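Local coordinates for uncharacterized protein (Legionella pneumophila subsp. pneumophila, PDB 4WRP) that is of unknown function but is probably a secreted effector, represented here by its C-terminal, all-helical domain of the DUF5617 family, at residues T1-F6 / H10-N15; H39-V44 / R91-R96; T54-A57 / R61-T64. All blocks are in the same frame, centred on the assembly; numbering follows the deposited sequence. Where two conformers were deposited one is given.

Interaction 1 of 3, residues T1-F6 / H10-N15; sequences TIPGNF and HELWRN
Pro3 and Leu12 meet where the extended N-terminal chain folds back beside the first turns of helix 6-21. Leu12 can be followed outward. Its CB points toward the 1-6 segment, and chi1 of -67° puts CG anti to the carbonyl carbon. From CG, the CD1 branch does the touching: it lies 3.8 Å from Pro3 CD and 3.9 Å from Pro3 CG, so one methyl rests against the CG-CD side of the pyrrolidine. The two side chains cross at about a right angle. The carbonyl O of Thr1, in a poorly ordered residue, approaches the same methyl more loosely, at 4.4 Å from Leu12 CD1.

The second link is made by the backbone. His10 N donates to Phe6 O at 2.9 Å with an N-H...O angle of 156°, an i to i+4 bond of the helix's first turn, and His10 CB lies 3.6 Å from that same oxygen. The His10 ring then leads away, with CG anti to the backbone N (chi1 -177°), and both its nitrogens are engaged elsewhere, ND1 with His71 NE2 and NE2 with Asp98 O.

Pro3 is also fixed by its carbonyl O, which accepts from Trp67 NE1. Asn5 OD1 bonds Ala8 N, so the arrangement is that of an N-capped helix start with a proline-bearing N-terminal arm packed back along the helix.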
loop_
_atom_site.group_PDB
_atom_site.type_symbol
_atom_site.label_atom_id
_atom_site.label_comp_id
_atom_site.label_asym_id
_atom_site.label_seq_id
_atom_site.Cartn_x
_atom_site.Cartn_y
_atom_site.Cartn_z
ATOM N N THR A 1 -18.088 -4.426 -4.904
ATOM C CA THR A 1 -18.290 -3.057 -4.295
ATOM C C THR A 1 -17.108 -2.083 -4.409
ATOM O O THR A 1 -15.931 -2.457 -4.561
ATOM C CB THR A 1 -18.622 -3.140 -2.804
ATOM O OG1 THR A 1 -17.527 -3.783 -2.134
ATOM C CG2 THR A 1 -19.961 -3.879 -2.576
ATOM N N ILE A 2 -17.448 -0.813 -4.254
ATOM C CA ILE A 2 -16.562 0.290 -4.593
ATOM C C ILE A 2 -16.045 0.907 -3.316
ATOM O O ILE A 2 -16.832 1.416 -2.554
ATOM C CB ILE A 2 -17.351 1.347 -5.406
ATOM C CG1 ILE A 2 -18.014 0.690 -6.626
ATOM C CG2 ILE A 2 -16.459 2.511 -5.825
ATOM C CD1 ILE A 2 -17.042 0.111 -7.624
ATOM N N PRO A 3 -14.724 0.886 -3.093
ATOM C CA PRO A 3 -14.211 1.494 -1.874
ATOM C C PRO A 3 -14.423 3.038 -1.820
ATOM O O PRO A 3 -14.106 3.754 -2.771
ATOM C CB PRO A 3 -12.734 1.117 -1.885
ATOM C CG PRO A 3 -12.385 0.880 -3.313
ATOM C CD PRO A 3 -13.644 0.277 -3.893
ATOM N N GLY A 4 -14.994 3.496 -0.698
ATOM C CA GLY A 4 -15.461 4.854 -0.494
ATOM C C GLY A 4 -14.516 5.774 0.209
ATOM O O GLY A 4 -14.877 6.908 0.475
ATOM N N ASN A 5 -13.283 5.317 0.467
ATOM C CA ASN A 5 -12.197 6.117 1.085
ATOM C C ASN A 5 -10.902 5.317 0.914
ATOM O O ASN A 5 -10.927 4.123 0.528
ATOM C CB ASN A 5 -12.473 6.421 2.588
ATOM C CG ASN A 5 -12.846 5.160 3.371
ATOM O OD1 ASN A 5 -12.016 4.277 3.563
ATOM N ND2 ASN A 5 -14.111 5.044 3.748
ATOM N N PHE A 6 -9.793 5.973 1.220
ATOM C CA PHE A 6 -8.499 5.407 0.994
ATOM C C PHE A 6 -8.249 4.146 1.837
ATOM O O PHE A 6 -7.692 3.155 1.340
ATOM C CB PHE A 6 -7.448 6.473 1.221
ATOM C CG PHE A 6 -6.081 6.027 0.886
ATOM C CD1 PHE A 6 -5.675 5.953 -0.438
ATOM C CD2 PHE A 6 -5.190 5.694 1.869
ATOM C CE1 PHE A 6 -4.374 5.557 -0.748
ATOM C CE2 PHE A 6 -3.892 5.291 1.557
ATOM C CZ PHE A 6 -3.488 5.214 0.250
ATOM N N HIS A 10 -7.363 0.335 0.589
ATOM C CA HIS A 10 -6.234 -0.384 1.133
ATOM C C HIS A 10 -6.618 -1.729 1.686
ATOM O O HIS A 10 -5.879 -2.655 1.521
ATOM C CB HIS A 10 -5.448 0.472 2.148
ATOM C CG HIS A 10 -4.243 -0.206 2.680
ATOM N ND1 HIS A 10 -3.166 -0.538 1.891
ATOM C CD2 HIS A 10 -3.959 -0.674 3.924
ATOM C CE1 HIS A 10 -2.274 -1.177 2.625
ATOM N NE2 HIS A 10 -2.730 -1.262 3.861
ATOM N N GLU A 11 -7.779 -1.849 2.303
ATOM C CA GLU A 11 -8.223 -3.178 2.757
ATOM C C GLU A 11 -8.400 -4.159 1.572
ATOM O O GLU A 11 -7.964 -5.304 1.622
ATOM C CB GLU A 11 -9.519 -3.070 3.538
ATOM C CG GLU A 11 -9.917 -4.420 4.059
ATOM C CD GLU A 11 -8.710 -5.179 4.622
ATOM O OE1 GLU A 11 -8.464 -6.327 4.165
ATOM O OE2 GLU A 11 -7.975 -4.595 5.481
ATOM N N LEU A 12 -9.011 -3.696 0.486
ATOM C CA LEU A 12 -9.139 -4.532 -0.720
ATOM C C LEU A 12 -7.764 -4.892 -1.225
ATOM O O LEU A 12 -7.496 -6.054 -1.585
ATOM C CB LEU A 12 -9.877 -3.811 -1.863
ATOM C CG LEU A 12 -11.340 -3.456 -1.748
ATOM C CD1 LEU A 12 -11.765 -2.994 -3.138
ATOM C CD2 LEU A 12 -12.204 -4.635 -1.230
ATOM N N TRP A 13 -6.867 -3.902 -1.254
ATOM C CA TRP A 13 -5.520 -4.138 -1.724
ATOM C C TRP A 13 -4.793 -5.184 -0.868
ATOM O O TRP A 13 -4.045 -6.041 -1.390
ATOM C CB TRP A 13 -4.726 -2.848 -1.769
ATOM C CG TRP A 13 -3.365 -3.016 -2.291
ATOM C CD1 TRP A 13 -2.937 -2.802 -3.580
ATOM C CD2 TRP A 13 -2.192 -3.389 -1.538
ATOM N NE1 TRP A 13 -1.595 -3.050 -3.667
ATOM C CE2 TRP A 13 -1.115 -3.413 -2.436
ATOM C CE3 TRP A 13 -1.961 -3.709 -0.192
ATOM C CZ2 TRP A 13 0.163 -3.756 -2.045
ATOM C CZ3 TRP A 13 -0.681 -4.055 0.189
ATOM C CH2 TRP A 13 0.359 -4.071 -0.721
ATOM N N ARG A 14 -4.999 -5.114 0.444
ATOM C CA ARG A 14 -4.358 -6.040 1.357
ATOM C C ARG A 14 -4.780 -7.492 1.077
ATOM O O ARG A 14 -3.956 -8.401 1.111
ATOM C CB ARG A 14 -4.698 -5.675 2.803
ATOM C CG ARG A 14 -3.776 -4.653 3.457
ATOM C CD ARG A 14 -3.760 -4.844 4.975
ATOM N NE ARG A 14 -5.051 -5.305 5.411
ATOM C CZ ARG A 14 -5.282 -6.151 6.417
ATOM N NH1 ARG A 14 -4.301 -6.624 7.177
ATOM N NH2 ARG A 14 -6.530 -6.501 6.662
ATOM N N ASN A 15 -6.071 -7.696 0.835
ATOM C CA ASN A 15 -6.611 -9.007 0.551
ATOM C C ASN A 15 -6.051 -9.565 -0.737
ATOM O O ASN A 15 -5.671 -10.740 -0.783
ATOM C CB ASN A 15 -8.133 -8.962 0.547
ATOM C CG ASN A 15 -8.693 -8.408 1.850
ATOM O OD1 ASN A 15 -9.699 -7.670 1.862
ATOM N ND2 ASN A 15 -8.017 -8.717 2.961
#

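Interaction 2 of 3, residues H39-V44 / R91-R96; sequences HAIRTV and RALVDR
Ile41 drives both of its branches against helix 90-98, meeting Leu93 with one and Val94 with the other. Its chi1 of -70° aims the two branches, CG1 anti to the carbonyl carbon and CG2 anti to the backbone N. The short arm, CG2, comes within 3.6 Å of Leu93 CD2, and the two side chains reach toward each other tip to tip. Ile41 CB is also near, 4.0 Å from Leu93 CD2, so this single leucine methyl settles against the branch point as well as the methyl.

The longer arm is extended (chi2 167°) and carries CD1 past Leu93 to Val94, where it lies 3.9 Å from Val94 CG1. Here the side chains cross at about a right angle. CD1 still grazes Leu93 CD2, at 4.2 Å, and thus bridges two consecutive residues of the opposite helix. In Leu93, chi1 of 178° sends CG toward Ile41; of its two methyls, CD2 makes the contact. Val94 contributes with its CG1 methyl. The interface between these segments is purely aliphatic.

Away from it, His39 O receives both Thr43 N and Thr43 OG1, the hydroxyl at 3.0 Å, from opposite faces of the carbonyl plane. That second bond would favour the Thr43 rotamer, and OG1 also sits over one face of the His39 ring, toward its rim.

Ile41 continues onto Phe17 and Met21 of helix 6-21, while Leu93 touches Ile78 and Ile82 of helix 68-83. Arg42 and Arg96 reach Asp83 and Glu81 of helix 68-83 through salt bridges. The contact therefore joins helices 34-49 and 90-98 within a four-helix packing completed by helices 6-21 and 68-83.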
loop_
_atom_site.group_PDB
_atom_site.type_symbol
_atom_site.label_atom_id
_atom_site.label_comp_id
_atom_site.label_asym_id
_atom_site.label_seq_id
_atom_site.Cartn_x
_atom_site.Cartn_y
_atom_site.Cartn_z
ATOM N N HIS A 39 12.739 -9.744 -1.507
ATOM C CA HIS A 39 12.803 -9.590 -2.953
ATOM C C HIS A 39 11.538 -10.013 -3.706
ATOM O O HIS A 39 11.111 -9.313 -4.616
ATOM C CB HIS A 39 14.011 -10.305 -3.584
ATOM C CG HIS A 39 14.301 -9.816 -4.975
ATOM N ND1 HIS A 39 14.074 -10.590 -6.100
ATOM C CD2 HIS A 39 14.711 -8.608 -5.425
ATOM C CE1 HIS A 39 14.372 -9.891 -7.178
ATOM N NE2 HIS A 39 14.771 -8.688 -6.795
ATOM N N ALA A 40 10.929 -11.127 -3.328
ATOM C CA ALA A 40 9.679 -11.556 -3.938
ATOM C C ALA A 40 8.567 -10.525 -3.704
ATOM O O ALA A 40 7.824 -10.175 -4.626
ATOM C CB ALA A 40 9.265 -12.938 -3.383
ATOM N N ILE A 41 8.511 -9.984 -2.482
ATOM C CA ILE A 41 7.551 -8.945 -2.178
ATOM C C ILE A 41 7.865 -7.712 -2.999
ATOM O O ILE A 41 6.982 -7.063 -3.568
ATOM C CB ILE A 41 7.596 -8.585 -0.681
ATOM C CG1 ILE A 41 7.036 -9.751 0.120
ATOM C CG2 ILE A 41 6.781 -7.320 -0.405
ATOM C CD1 ILE A 41 7.301 -9.659 1.598
ATOM N N ARG A 42 9.126 -7.362 -3.056
ATOM C CA ARG A 42 9.510 -6.186 -3.876
ATOM C C ARG A 42 9.063 -6.317 -5.335
ATOM O O ARG A 42 8.495 -5.383 -5.951
ATOM C CB ARG A 42 11.005 -5.986 -3.828
ATOM C CG ARG A 42 11.408 -4.682 -4.531
ATOM C CD ARG A 42 12.841 -4.666 -5.029
ATOM N NE ARG A 42 13.101 -3.351 -5.663
ATOM C CZ ARG A 42 12.726 -3.006 -6.899
ATOM N NH1 ARG A 42 12.091 -3.880 -7.681
ATOM N NH2 ARG A 42 12.996 -1.774 -7.388
ATOM N N THR A 43 9.292 -7.500 -5.892
ATOM C CA THR A 43 8.845 -7.786 -7.254
ATOM C C THR A 43 7.358 -7.545 -7.478
ATOM O O THR A 43 6.962 -6.878 -8.436
ATOM C CB THR A 43 9.239 -9.215 -7.661
ATOM O OG1 THR A 43 10.656 -9.289 -7.545
ATOM C CG2 THR A 43 8.877 -9.464 -9.089
ATOM N N VAL A 44 6.553 -8.069 -6.563
ATOM C CA VAL A 44 5.126 -7.931 -6.652
ATOM C C VAL A 44 4.683 -6.474 -6.482
ATOM O O VAL A 44 3.776 -6.001 -7.177
ATOM C CB VAL A 44 4.473 -8.840 -5.598
ATOM C CG1 VAL A 44 3.009 -8.521 -5.414
ATOM C CG2 VAL A 44 4.703 -10.295 -6.023
ATOM N N ARG A 91 8.850 -9.602 7.712
ATOM C CA ARG A 91 7.862 -9.209 8.718
ATOM C C ARG A 91 7.729 -7.698 8.891
ATOM O O ARG A 91 6.617 -7.169 8.958
ATOM C CB ARG A 91 8.188 -9.891 10.062
ATOM C CG ARG A 91 7.439 -9.348 11.240
ATOM C CD ARG A 91 7.826 -10.074 12.553
ATOM N NE ARG A 91 7.955 -11.529 12.370
ATOM C CZ ARG A 91 9.088 -12.197 12.123
ATOM N NH1 ARG A 91 9.030 -13.524 11.959
ATOM N NH2 ARG A 91 10.267 -11.567 12.038
ATOM N N ALA A 92 8.844 -6.990 8.959
ATOM C CA ALA A 92 8.791 -5.530 9.053
ATOM C C ALA A 92 8.224 -4.916 7.807
ATOM O O ALA A 92 7.480 -3.954 7.875
ATOM C CB ALA A 92 10.173 -4.950 9.287
ATOM N N LEU A 93 8.635 -5.425 6.652
ATOM C CA LEU A 93 8.094 -4.936 5.369
ATOM C C LEU A 93 6.582 -5.111 5.292
ATOM O O LEU A 93 5.853 -4.201 4.867
ATOM C CB LEU A 93 8.800 -5.622 4.209
ATOM C CG LEU A 93 8.344 -5.292 2.798
ATOM C CD1 LEU A 93 8.297 -3.751 2.590
ATOM C CD2 LEU A 93 9.270 -5.963 1.784
ATOM N N VAL A 94 6.064 -6.293 5.670
ATOM C CA VAL A 94 4.637 -6.417 5.629
ATOM C C VAL A 94 3.886 -5.624 6.704
ATOM O O VAL A 94 2.737 -5.225 6.482
ATOM C CB VAL A 94 4.104 -7.851 5.556
ATOM C CG1 VAL A 94 4.777 -8.630 4.431
ATOM C CG2 VAL A 94 4.227 -8.522 6.871
ATOM N N ASP A 95 4.508 -5.338 7.845
ATOM C CA ASP A 95 3.896 -4.364 8.780
ATOM C C ASP A 95 3.799 -2.982 8.154
ATOM O O ASP A 95 2.812 -2.293 8.361
ATOM C CB ASP A 95 4.660 -4.261 10.102
ATOM C CG ASP A 95 4.412 -5.500 11.034
ATOM O OD1 ASP A 95 3.348 -6.134 10.920
ATOM O OD2 ASP A 95 5.272 -5.811 11.879
ATOM N N ARG A 96 4.825 -2.569 7.432
ATOM C CA ARG A 96 4.777 -1.281 6.741
ATOM C C ARG A 96 3.599 -1.264 5.780
ATOM O O ARG A 96 2.830 -0.304 5.758
ATOM C CB ARG A 96 6.101 -1.002 6.007
ATOM C CG ARG A 96 6.097 0.260 5.139
ATOM C CD ARG A 96 6.326 1.572 5.936
ATOM N NE ARG A 96 6.583 2.699 5.026
ATOM C CZ ARG A 96 5.694 3.567 4.521
ATOM N NH1 ARG A 96 4.402 3.599 4.859
ATOM N NH2 ARG A 96 6.128 4.469 3.645
#

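Interaction 3 of 3, residues T54-A57 / R61-T64; sequences TWWA and RIFT
The backbones of 54-57 and 61-64 stay well apart, 9.2 Å between Trp56 CA and Ile62 CA, the latter segment having helical torsions without a regular helical bond pattern. Side chains bridge the interval. Trp56 points toward 61-64: CB itself faces Phe63, and chi1 of -65°, with CG anti to the carbonyl carbon, swings the benzo ring to Ile62.

Trp56 CB lies at the edge of the Phe63 ring, close to the ring plane, 3.8 Å from Phe63 CE1 and 3.9 Å from Phe63 CZ. The side chains cross at about a right angle, and the phenyl rim abuts CB, at the root of the indole, without a ring stack between them. Farther along, Ile62 CD1 sits 4.0 Å from both Trp56 CE3 and Trp56 CZ3, approaching the benzo ring obliquely. Ile62 reaches it with CG1 between the backbone N and the carbonyl carbon (chi1 69°) and an extended chi2, which carries CD1 to the CE3-CZ3 side of the indole.

Within 61-64, Thr64 OG1 donates to Arg61 O at 2.9 Å, in the carbonyl plane, and Thr64 N bonds the same oxygen at 3.2 Å; two donors from one residue thus hold the turn closed.

The indole is held from outside as well, by helices 6-21 and 34-49, and Tyr48 meets both Trp56 and Phe63. The contact is loop packing: one buried tryptophan ties the 50-67 connection between helices 34-49 and 68-83 to the aromatic residues of helices 6-21 and 34-49.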
loop_
_atom_site.group_PDB
_atom_site.type_symbol
_atom_site.label_atom_id
_atom_site.label_comp_id
_atom_site.label_asym_id
_atom_site.label_seq_id
_atom_site.Cartn_x
_atom_site.Cartn_y
_atom_site.Cartn_z
ATOM N N THR A 54 1.885 -8.362 -14.497
ATOM C CA THR A 54 2.418 -9.703 -14.251
ATOM C C THR A 54 1.694 -10.456 -13.151
ATOM O O THR A 54 1.371 -11.605 -13.338
ATOM C CB THR A 54 3.918 -9.707 -13.937
ATOM O OG1 THR A 54 4.610 -8.997 -14.964
ATOM C CG2 THR A 54 4.457 -11.130 -13.919
ATOM N N TRP A 55 1.458 -9.839 -12.001
ATOM C CA TRP A 55 0.970 -10.573 -10.823
ATOM C C TRP A 55 -0.427 -10.193 -10.399
ATOM O O TRP A 55 -1.046 -10.906 -9.636
ATOM C CB TRP A 55 1.916 -10.319 -9.644
ATOM C CG TRP A 55 3.207 -11.036 -9.741
ATOM C CD1 TRP A 55 4.430 -10.534 -10.147
ATOM C CD2 TRP A 55 3.418 -12.410 -9.421
ATOM N NE1 TRP A 55 5.384 -11.536 -10.087
ATOM C CE2 TRP A 55 4.783 -12.694 -9.659
ATOM C CE3 TRP A 55 2.577 -13.437 -8.978
ATOM C CZ2 TRP A 55 5.319 -13.963 -9.466
ATOM C CZ3 TRP A 55 3.123 -14.703 -8.760
ATOM C CH2 TRP A 55 4.471 -14.953 -9.009
ATOM N N TRP A 56 -0.919 -9.051 -10.880
ATOM C CA TRP A 56 -2.179 -8.469 -10.406
ATOM C C TRP A 56 -3.337 -8.527 -11.411
ATOM O O TRP A 56 -4.341 -7.830 -11.213
ATOM C CB TRP A 56 -1.948 -6.998 -10.048
ATOM C CG TRP A 56 -1.024 -6.792 -8.919
ATOM C CD1 TRP A 56 0.317 -6.840 -8.967
ATOM C CD2 TRP A 56 -1.371 -6.562 -7.549
ATOM N NE1 TRP A 56 0.841 -6.612 -7.752
ATOM C CE2 TRP A 56 -0.170 -6.446 -6.847
ATOM C CE3 TRP A 56 -2.580 -6.432 -6.858
ATOM C CZ2 TRP A 56 -0.119 -6.193 -5.465
ATOM C CZ3 TRP A 56 -2.537 -6.162 -5.487
ATOM C CH2 TRP A 56 -1.314 -6.055 -4.810
ATOM N N ALA A 57 -3.233 -9.339 -12.472
ATOM C CA ALA A 57 -4.282 -9.356 -13.521
ATOM C C ALA A 57 -5.649 -9.753 -12.960
ATOM O O ALA A 57 -6.664 -9.147 -13.298
ATOM C CB ALA A 57 -3.890 -10.272 -14.661
ATOM N N ARG A 61 -9.382 -4.788 -11.715
ATOM C CA ARG A 61 -10.424 -3.863 -11.311
ATOM C C ARG A 61 -9.932 -2.767 -10.341
ATOM O O ARG A 61 -10.368 -1.617 -10.426
ATOM C CB ARG A 61 -11.569 -4.653 -10.657
ATOM C CG ARG A 61 -12.778 -3.800 -10.348
ATOM C CD ARG A 61 -14.060 -4.604 -10.214
ATOM N NE ARG A 61 -15.083 -3.852 -9.477
ATOM C CZ ARG A 61 -16.327 -4.271 -9.262
ATOM N NH1 ARG A 61 -17.160 -3.512 -8.566
ATOM N NH2 ARG A 61 -16.745 -5.447 -9.735
ATOM N N ILE A 62 -9.016 -3.101 -9.442
ATOM C CA ILE A 62 -8.562 -2.091 -8.483
ATOM C C ILE A 62 -7.810 -0.927 -9.113
ATOM O O ILE A 62 -7.800 0.152 -8.546
ATOM C CB ILE A 62 -7.763 -2.688 -7.307
ATOM C CG1 ILE A 62 -6.404 -3.221 -7.762
ATOM C CG2 ILE A 62 -8.604 -3.755 -6.625
ATOM C CD1 ILE A 62 -5.626 -3.871 -6.631
ATOM N N PHE A 63 -7.234 -1.112 -10.299
ATOM C CA PHE A 63 -6.453 -0.045 -10.929
ATOM C C PHE A 63 -7.343 1.063 -11.485
ATOM O O PHE A 63 -6.860 2.148 -11.789
ATOM C CB PHE A 63 -5.504 -0.590 -12.036
ATOM C CG PHE A 63 -4.444 -1.499 -11.491
ATOM C CD1 PHE A 63 -4.709 -2.843 -11.287
ATOM C CD2 PHE A 63 -3.221 -1.001 -11.106
ATOM C CE1 PHE A 63 -3.733 -3.688 -10.712
ATOM C CE2 PHE A 63 -2.265 -1.810 -10.516
ATOM C CZ PHE A 63 -2.509 -3.162 -10.342
ATOM N N THR A 64 -8.628 0.792 -11.644
ATOM C CA THR A 64 -9.558 1.814 -12.119
ATOM C C THR A 64 -10.108 2.657 -10.952
ATOM O O THR A 64 -10.588 3.739 -11.184
ATOM C CB THR A 64 -10.761 1.198 -12.883
ATOM O OG1 THR A 64 -11.607 0.474 -11.953
ATOM C CG2 THR A 64 -10.289 0.267 -14.007
#

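Interactions 1 and 3 adjoin, with centres about 13 Å apart. Trp13 of the 10-15 segment packs on Trp56, with Trp13 NE1 3.2 Å from Trp56 CH2, and Trp13 CD1 also nears Ile62 CD1. Ile2 CD1 lies against Arg61 NH1 at 3.7 Å, so the N-terminal arm reaches the same loop. Interactions 2 and 3, centres about 18 Å apart, meet through helix 34-49: Val44 O accepts from Trp56 NE1 at 3.1 Å, and Val44 packs against Trp55. Interaction 3 falls between the two segments of interaction 2 in the sequence. Interactions 1 and 2, their centres about 19 Å apart on opposite sides of the chain's centre, do not touch; the 54-57 segment contacts both.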